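Osmotically inducible lipoprotein OsmE (Pseudomonas aeruginosa PAO1, PDB 4DM5) is a putative lipoprotein of unknown function, named for induction by osmotic stress and carrying a domain of the outer-membrane assembly factor BamE family. Local coordinates at residues S52-I57 with V69-S74. Sequence-based numbering, arbitrary orientation.
Sequences SCNSYI and VSFDGS
Asn54 and Val69 form a hydrogen-bonded antiparallel pair in the open arms of the beta hairpin made by strands 52-60 and 63-71, whose short segments run at 167° to each other. Asn54 N meets Val69 O at 2.8 Å in a nearly straight bond (176° at the hydrogen), and Val69 N returns to Asn54 O at 3.0 Å. The neighbouring pair, Cys53 with Ser70, is non-hydrogen-bonded, and beyond it Phe71 N donates to Ser52 O at 2.9 Å.

On the face carrying Asn54, Tyr56 and Phe71, the Asn54 amide nitrogen ND2 lies at the edge of the Phe71 ring, near its plane, 3.6 Å from CE2; amide and ring planes are 59° apart. The same ND2 donates to Tyr56 OH at 3.0 Å, a bond that, with a weak one between Asn54 OD1 and Thr43 OG1 on strand 42-45, helps hold the amide's rotation. Tyr56 CE2 in turn packs on Val69 CG2 (3.9 Å). Ser52 OG sits between its backbone N and carbonyl carbon, 3.6 Å from Phe71 CD2, and shares a water with Asp72 O.

Tyr56 and Phe71 pack against Val33 of helix 30-37, so this face is the one the helix covers. Across the sheet, Cys53 is disulfide-bonded to Cys85 at the start of helix 85-94, while strands 42-45 and 77-81 flank the hairpin.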
loop_
_atom_site.group_PDB
_atom_site.type_symbol
_atom_site.label_atom_id
_atom_site.label_comp_id
_atom_site.label_asym_id
_atom_site.label_seq_id
_atom_site.Cartn_x
_atom_site.Cartn_y
_atom_site.Cartn_z
ATOM N N SER A 52 -5.046 9.377 0.958
ATOM C CA SER A 52 -3.878 9.215 1.704
ATOM C C SER A 52 -3.249 7.864 1.318
ATOM O O SER A 52 -3.805 7.123 0.527
ATOM C CB SER A 52 -4.143 9.146 3.148
ATOM O OG SER A 52 -5.009 8.089 3.360
ATOM N N CYS A 53 -2.048 7.685 1.769
ATOM C CA CYS A 53 -1.294 6.473 1.316
ATOM C C CYS A 53 -0.509 5.932 2.530
ATOM O O CYS A 53 0.134 6.659 3.269
ATOM C CB CYS A 53 -0.362 6.875 0.185
ATOM S SG CYS A 53 0.445 5.449 -0.583
ATOM N N ASN A 54 -0.502 4.599 2.682
ATOM C CA ASN A 54 0.339 3.956 3.686
ATOM C C ASN A 54 1.473 3.198 3.035
ATOM O O ASN A 54 1.243 2.455 2.034
ATOM C CB ASN A 54 -0.482 2.843 4.399
ATOM C CG ASN A 54 -1.643 3.334 5.317
ATOM O OD1 ASN A 54 -1.766 4.530 5.520
ATOM N ND2 ASN A 54 -2.422 2.414 5.866
ATOM N N SER A 55 2.663 3.394 3.574
ATOM C CA SER A 55 3.863 2.699 2.938
ATOM C C SER A 55 4.259 1.587 3.865
ATOM O O SER A 55 4.304 1.756 5.123
ATOM C CB SER A 55 5.078 3.596 2.810
ATOM O OG SER A 55 4.939 4.548 1.793
ATOM N N TYR A 56 4.706 0.450 3.299
ATOM C CA TYR A 56 5.186 -0.728 4.080
ATOM C C TYR A 56 6.410 -1.304 3.456
ATOM O O TYR A 56 6.742 -0.981 2.249
ATOM C CB TYR A 56 4.134 -1.842 4.066
ATOM C CG TYR A 56 2.738 -1.374 4.486
ATOM C CD1 TYR A 56 2.373 -1.510 5.818
ATOM C CD2 TYR A 56 1.848 -0.850 3.598
ATOM C CE1 TYR A 56 1.098 -1.121 6.245
ATOM C CE2 TYR A 56 0.536 -0.426 3.961
ATOM C CZ TYR A 56 0.174 -0.606 5.321
ATOM O OH TYR A 56 -1.068 -0.275 5.755
ATOM N N ILE A 57 7.131 -2.084 4.263
ATOM C CA ILE A 57 8.167 -2.917 3.662
ATOM C C ILE A 57 7.717 -4.341 4.003
ATOM O O ILE A 57 7.640 -4.740 5.168
ATOM C CB ILE A 57 9.549 -2.634 4.322
ATOM C CG1 ILE A 57 9.963 -1.189 4.043
ATOM C CG2 ILE A 57 10.519 -3.731 3.833
ATOM C CD1 ILE A 57 10.309 -0.836 2.615
ATOM N N VAL A 69 -0.634 0.871 0.310
ATOM C CA VAL A 69 -2.080 0.874 0.108
ATOM C C VAL A 69 -2.590 2.328 0.094
ATOM O O VAL A 69 -2.139 3.113 0.964
ATOM C CB VAL A 69 -2.772 0.147 1.322
ATOM C CG1 VAL A 69 -4.300 0.160 1.149
ATOM C CG2 VAL A 69 -2.294 -1.307 1.410
ATOM N N SER A 70 -3.333 2.655 -0.951
ATOM C CA SER A 70 -3.857 4.036 -1.024
ATOM C C SER A 70 -5.338 4.037 -0.790
ATOM O O SER A 70 -6.063 3.049 -1.039
ATOM C CB SER A 70 -3.513 4.653 -2.380
ATOM O OG SER A 70 -4.164 3.981 -3.475
ATOM N N PHE A 71 -5.780 5.232 -0.310
ATOM C CA PHE A 71 -7.143 5.427 0.013
ATOM C C PHE A 71 -7.668 6.655 -0.714
ATOM O O PHE A 71 -6.899 7.632 -0.903
ATOM C CB PHE A 71 -7.341 5.724 1.518
ATOM C CG PHE A 71 -6.843 4.615 2.385
ATOM C CD1 PHE A 71 -7.681 3.555 2.789
ATOM C CD2 PHE A 71 -5.452 4.568 2.749
ATOM C CE1 PHE A 71 -7.173 2.525 3.541
ATOM C CE2 PHE A 71 -4.956 3.493 3.482
ATOM C CZ PHE A 71 -5.801 2.497 3.914
ATOM N N ASP A 72 -8.925 6.575 -1.206
ATOM C CA ASP A 72 -9.507 7.744 -1.861
ATOM C C ASP A 72 -9.911 8.846 -0.864
ATOM O O ASP A 72 -9.695 8.745 0.348
ATOM C CB ASP A 72 -10.676 7.284 -2.788
ATOM C CG ASP A 72 -11.882 6.743 -1.992
ATOM O OD1 ASP A 72 -12.022 6.996 -0.770
ATOM O OD2 ASP A 72 -12.697 5.916 -2.531
ATOM N N GLY A 73 -10.542 9.910 -1.355
ATOM C CA GLY A 73 -10.912 11.030 -0.447
ATOM C C GLY A 73 -11.962 10.663 0.582
ATOM O O GLY A 73 -12.077 11.365 1.591
ATOM N N SER A 74 -12.653 9.568 0.368
ATOM C CA SER A 74 -13.672 9.098 1.317
ATOM C C SER A 74 -13.047 8.236 2.396
ATOM O O SER A 74 -13.749 7.753 3.264
ATOM C CB SER A 74 -14.844 8.332 0.688
ATOM O OG SER A 74 -14.412 7.056 0.322
HETATM O O HOH W 1 -7.869 8.812 2.715
#